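Local coordinates for protein amidohydrolase (Brucella melitensis biovar Abortus, PDB 4F0L) that probably acts as a metal-dependent deaminase of the amidohydrolase family, with an iron ion held in the active site of its TIM-barrel-type catalytic domain, at residues B[64-69]-B[123-128]; B[160-165]-B[208-213]. All blocks are in the same frame, centred on the assembly; numbering follows the deposited sequence.

Contact 1. Residues B[64-69]-B[123-128]. With FE (Fe (III) ion), chain E.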
loop_
_atom_site.group_PDB
_atom_site.type_symbol
_atom_site.label_atom_id
_atom_site.label_comp_id
_atom_site.label_asym_id
_atom_site.label_seq_id
_atom_site.Cartn_x
_atom_site.Cartn_y
_atom_site.Cartn_z
ATOM N N LEU B 64 4.011 16.595 6.025
ATOM C CA LEU B 64 5.076 17.530 6.406
ATOM C C LEU B 64 6.205 17.718 5.382
ATOM O O LEU B 64 7.131 18.450 5.659
ATOM C CB LEU B 64 5.637 17.169 7.794
ATOM C CG LEU B 64 6.154 15.769 8.093
ATOM C CD1 LEU B 64 7.017 15.249 6.953
ATOM C CD2 LEU B 64 6.930 15.834 9.400
ATOM N N HIS B 65 6.110 17.108 4.192
ATOM C CA HIS B 65 7.198 17.195 3.183
ATOM C C HIS B 65 6.657 16.803 1.844
ATOM O O HIS B 65 6.233 15.656 1.637
ATOM C CB HIS B 65 8.338 16.260 3.540
ATOM C CG HIS B 65 9.563 16.405 2.691
ATOM N ND1 HIS B 65 10.431 17.440 2.841
ATOM C CD2 HIS B 65 10.089 15.594 1.700
ATOM C CE1 HIS B 65 11.431 17.307 1.943
ATOM N NE2 HIS B 65 11.242 16.168 1.270
ATOM N N SER B 66 6.655 17.780 0.951
ATOM C CA SER B 66 6.106 17.689 -0.389
ATOM C C SER B 66 6.955 18.501 -1.364
ATOM O O SER B 66 7.421 19.581 -1.046
ATOM C CB SER B 66 4.674 18.220 -0.393
ATOM O OG SER B 66 4.213 18.524 -1.688
ATOM N N HIS B 67 7.174 17.932 -2.547
ATOM C CA HIS B 67 7.611 18.677 -3.718
ATOM C C HIS B 67 6.525 18.618 -4.721
ATOM O O HIS B 67 6.409 17.634 -5.473
ATOM C CB HIS B 67 8.887 18.084 -4.303
ATOM C CG HIS B 67 9.891 17.707 -3.264
ATOM N ND1 HIS B 67 10.417 18.601 -2.420
ATOM C CD2 HIS B 67 10.442 16.483 -2.937
ATOM C CE1 HIS B 67 11.283 17.962 -1.592
ATOM N NE2 HIS B 67 11.288 16.676 -1.917
ATOM N N ALA B 68 5.741 19.691 -4.792
ATOM C CA ALA B 68 4.463 19.656 -5.499
ATOM C C ALA B 68 4.625 19.259 -6.965
ATOM O O ALA B 68 3.840 18.475 -7.473
ATOM C CB ALA B 68 3.722 20.979 -5.389
ATOM N N PHE B 69 5.659 19.759 -7.637
ATOM C CA PHE B 69 5.817 19.496 -9.077
ATOM C C PHE B 69 5.993 18.025 -9.414
ATOM O O PHE B 69 5.633 17.609 -10.495
ATOM C CB PHE B 69 6.954 20.339 -9.691
ATOM C CG PHE B 69 8.340 19.876 -9.326
ATOM C CD1 PHE B 69 8.993 18.941 -10.098
ATOM C CD2 PHE B 69 8.996 20.395 -8.207
ATOM C CE1 PHE B 69 10.280 18.522 -9.759
ATOM C CE2 PHE B 69 10.272 19.986 -7.864
ATOM C CZ PHE B 69 10.915 19.040 -8.642
ATOM N N THR B 123 -4.533 17.974 6.223
ATOM C CA THR B 123 -5.102 19.323 6.364
ATOM C C THR B 123 -4.090 20.470 6.268
ATOM O O THR B 123 -4.470 21.656 6.241
ATOM C CB THR B 123 -5.851 19.444 7.688
ATOM O OG1 THR B 123 -5.026 18.985 8.781
ATOM C CG2 THR B 123 -7.143 18.593 7.630
ATOM N N ARG B 124 -2.805 20.127 6.199
ATOM C CA ARG B 124 -1.719 21.114 6.053
ATOM C C ARG B 124 -0.624 20.474 5.266
ATOM O O ARG B 124 -0.417 19.264 5.382
ATOM C CB ARG B 124 -1.157 21.605 7.409
ATOM C CG ARG B 124 0.003 22.579 7.305
ATOM C CD ARG B 124 0.407 23.140 8.662
ATOM N NE ARG B 124 -0.628 24.017 9.200
ATOM C CZ ARG B 124 -0.647 25.344 9.095
ATOM N NH1 ARG B 124 0.318 26.002 8.452
ATOM N NH2 ARG B 124 -1.647 26.027 9.647
ATOM N N VAL B 125 0.074 21.274 4.475
ATOM C CA VAL B 125 1.197 20.766 3.749
ATOM C C VAL B 125 2.435 21.562 4.060
ATOM O O VAL B 125 2.388 22.784 4.211
ATOM C CB VAL B 125 0.943 20.700 2.211
ATOM C CG1 VAL B 125 0.663 22.085 1.621
ATOM C CG2 VAL B 125 2.144 20.004 1.525
ATOM N N GLY B 126 3.542 20.839 4.171
ATOM C CA GLY B 126 4.878 21.423 4.283
ATOM C C GLY B 126 5.554 21.352 2.958
ATOM O O GLY B 126 6.052 20.306 2.571
ATOM N N GLU B 127 5.464 22.432 2.198
ATOM C CA GLU B 127 5.968 22.478 0.838
ATOM C C GLU B 127 7.446 22.873 0.824
ATOM O O GLU B 127 7.802 24.012 1.057
ATOM C CB GLU B 127 5.166 23.450 -0.016
ATOM C CG GLU B 127 5.534 23.430 -1.493
ATOM C CD GLU B 127 5.330 22.078 -2.174
ATOM O OE1 GLU B 127 4.360 21.350 -1.836
ATOM O OE2 GLU B 127 6.147 21.749 -3.065
ATOM N N PHE B 128 8.269 21.883 0.547
ATOM C CA PHE B 128 9.719 21.972 0.583
ATOM C C PHE B 128 10.060 22.364 -0.852
ATOM O O PHE B 128 10.231 21.502 -1.748
ATOM C CB PHE B 128 10.254 20.581 0.979
ATOM C CG PHE B 128 11.727 20.511 1.284
ATOM C CD1 PHE B 128 12.660 20.428 0.260
ATOM C CD2 PHE B 128 12.166 20.395 2.573
ATOM C CE1 PHE B 128 14.028 20.284 0.540
ATOM C CE2 PHE B 128 13.512 20.250 2.864
ATOM C CZ PHE B 128 14.449 20.191 1.844
HETATM FE FE FE E . 12.163 15.279 -0.484
HETATM O O HOH W 1 13.000 13.289 -0.217
HETATM O O HOH W 2 13.148 14.664 -2.441
#
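Two parallel strands of the barrel meet here: the axes of the short strand pieces 64-66 and 123-128 diverge by 55°, and the parallel bridge is between Ser66 and Glu127. The dense part centres on Glu127. Its CG stands anti to the backbone N and the chain bends at chi2, bringing the carboxylate back to the neighbouring backbone. There OE2 takes the Ala68 N-H at 2.7 Å through its syn lone pair, and OE1 accepts from Ser66 OG at 2.8 Å, approached from above the carboxylate plane. Tyr114 also hydrogen-bonds OE1 and Asn331 pairs with Ser66 OG, so both buried polar groups have further partners. On the backbone, Phe128 N donates to Ser66 O at 2.9 Å, nearly along the C=O axis, whereas the bond from Ser66 N to Gly126 O is weak, bent to 126° at the hydrogen. The two histidines form the HxH motif at the end of the first barrel strand, a hallmark of the amidohydrolase superfamily; each gives NE2 to the iron, and His241 and Asp329 complete the protein ligands. His67 ND1 donates to Phe128 O at 3.0 Å with the oxygen in the ring plane, which fixes the ring's rotation and leaves NE2 to the metal. His65 presents its edge to the Phe128 face in an offset edge-to-face pair, CE1 lying 3.2 Å from Phe128 CD2 with the planes at 65°. On the side of the iron turned away from Phe128 the protein gives way to solvent ligands: water 1 lies 2.2 Å and water 2 2.3 Å from FE.

Contact 2. Residues B[160-165]-B[208-213]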
loop_
_atom_site.group_PDB
_atom_site.type_symbol
_atom_site.label_atom_id
_atom_site.label_comp_id
_atom_site.label_asym_id
_atom_site.label_seq_id
_atom_site.Cartn_x
_atom_site.Cartn_y
_atom_site.Cartn_z
ATOM N N GLY B 160 -3.982 24.089 4.380
ATOM C CA GLY B 160 -3.081 24.841 5.280
ATOM C C GLY B 160 -1.683 24.762 4.704
ATOM O O GLY B 160 -1.348 23.772 4.090
ATOM N N LEU B 161 -0.884 25.807 4.873
ATOM C CA LEU B 161 0.454 25.862 4.251
ATOM C C LEU B 161 1.537 26.275 5.250
ATOM O O LEU B 161 1.482 27.351 5.839
ATOM C CB LEU B 161 0.447 26.862 3.082
ATOM C CG LEU B 161 1.774 27.074 2.321
ATOM C CD1 LEU B 161 2.314 25.774 1.727
ATOM C CD2 LEU B 161 1.562 28.126 1.220
ATOM N N THR B 162 2.500 25.399 5.436
ATOM C CA THR B 162 3.786 25.776 5.936
ATOM C C THR B 162 4.746 25.756 4.767
ATOM O O THR B 162 5.140 24.698 4.271
ATOM C CB THR B 162 4.245 24.846 7.065
ATOM O OG1 THR B 162 3.338 24.969 8.163
ATOM C CG2 THR B 162 5.646 25.180 7.498
ATOM N N LEU B 163 5.132 26.932 4.323
ATOM C CA LEU B 163 5.950 27.079 3.135
ATOM C C LEU B 163 7.405 27.131 3.545
ATOM O O LEU B 163 7.775 27.896 4.437
ATOM C CB LEU B 163 5.563 28.344 2.376
ATOM C CG LEU B 163 6.343 28.730 1.123
ATOM C CD1 LEU B 163 6.068 27.731 -0.006
ATOM C CD2 LEU B 163 5.925 30.145 0.735
ATOM N N LEU B 164 8.219 26.288 2.904
ATOM C CA LEU B 164 9.615 26.101 3.289
ATOM C C LEU B 164 10.517 26.278 2.039
ATOM O O LEU B 164 10.936 25.299 1.406
ATOM C CB LEU B 164 9.781 24.701 3.888
ATOM C CG LEU B 164 8.922 24.399 5.131
ATOM C CD1 LEU B 164 8.893 22.893 5.382
ATOM C CD2 LEU B 164 9.365 25.156 6.382
ATOM N N PRO B 165 10.740 27.522 1.631
ATOM C CA PRO B 165 11.592 27.747 0.458
ATOM C C PRO B 165 12.972 27.172 0.712
ATOM O O PRO B 165 13.539 27.375 1.792
ATOM C CB PRO B 165 11.648 29.280 0.362
ATOM C CG PRO B 165 10.380 29.739 1.016
ATOM C CD PRO B 165 10.264 28.800 2.184
ATOM N N GLY B 208 -3.243 31.257 9.082
ATOM C CA GLY B 208 -2.563 30.053 9.571
ATOM C C GLY B 208 -1.240 29.669 8.908
ATOM O O GLY B 208 -0.605 28.675 9.309
ATOM N N ALA B 209 -0.823 30.429 7.895
ATOM C CA ALA B 209 0.356 30.077 7.131
ATOM C C ALA B 209 1.540 30.205 8.035
ATOM O O ALA B 209 1.574 31.078 8.913
ATOM C CB ALA B 209 0.536 30.970 5.917
ATOM N N VAL B 210 2.529 29.351 7.791
ATOM C CA VAL B 210 3.805 29.454 8.442
ATOM C C VAL B 210 4.884 29.536 7.368
ATOM O O VAL B 210 4.778 28.867 6.337
ATOM C CB VAL B 210 4.036 28.251 9.384
ATOM C CG1 VAL B 210 5.447 28.316 9.984
ATOM C CG2 VAL B 210 2.994 28.255 10.517
ATOM N N LEU B 211 5.890 30.381 7.581
ATOM C CA LEU B 211 7.024 30.502 6.633
ATOM C C LEU B 211 8.294 30.116 7.357
ATOM O O LEU B 211 8.690 30.794 8.328
ATOM C CB LEU B 211 7.153 31.929 6.077
ATOM C CG LEU B 211 8.310 32.256 5.108
ATOM C CD1 LEU B 211 8.178 31.421 3.839
ATOM C CD2 LEU B 211 8.375 33.748 4.771
ATOM N N GLY B 212 8.929 29.025 6.909
ATOM C CA GLY B 212 10.219 28.618 7.441
ATOM C C GLY B 212 11.273 28.603 6.336
ATOM O O GLY B 212 11.079 29.236 5.297
ATOM N N VAL B 213 12.366 27.886 6.553
ATOM C CA VAL B 213 13.442 27.744 5.558
ATOM C C VAL B 213 13.881 26.288 5.440
ATOM O O VAL B 213 13.716 25.503 6.381
ATOM C CB VAL B 213 14.671 28.618 5.895
ATOM C CG1 VAL B 213 14.268 30.099 6.067
ATOM C CG2 VAL B 213 15.366 28.082 7.133
#
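Thr162 and Val210 lie side by side and point the same way, one on each of two adjacent parallel strands. Thr162 OG1 sits 3.6 Å from Val210 CB, while its CG2, anti to the backbone N, faces the same valine; the hydroxyl itself is hydrogen-bonded to Met380 O and Arg124 NH1. On the other face, Leu163 and Leu211 are likewise aligned, each with CG anti to its backbone N, and they touch at the tips, Leu163 CD2 to Leu211 CD1, at 4.0 Å. Pro165 crosses Leu211 at about a right angle, setting its CD 3.7 Å from Leu211 CD1. Helix 189-203 lies on Pro165 and Leu211, and helix 145-157 on Leu163. Between the two faces run three backbone bonds: Val210 N to Leu161 O at 3.0 Å, Leu163 N to Val210 O at 2.8 Å, and Gly212 N to Leu163 O at 3.0 Å, the first and last both 162° at the hydrogen. Leu164 CD2 packs 3.7 Å from Gly212 CA, a close approach made directly onto the glycine backbone. The parallel pairing, with helix 189-203 linking the strands along the chain, is a beta-alpha-beta unit of the TIM-barrel-type amidohydrolase fold.

How the contacts relate
Both contacts are buried pairings of parallel strands in one sheet, ordered 210-215, 160-167, 122-129 and 56-66, so strands 122-129 and 160-167 join them directly, with Val125 O and Thr162 N 2.9 Å apart in a probable hydrogen bond. Contact 1 lies deeper, its centre about 5 Å from that of the chain against about 11 Å for contact 2, whose residues 208-211 are partly exposed. Chemistry follows place: contact 1 is polar and aromatic beside the iron, whereas contact 2 is mostly aliphatic with regular backbone bonding. Arg124 bridges them, its NH2 2.9 Å from Gly208 O in another probable hydrogen bond.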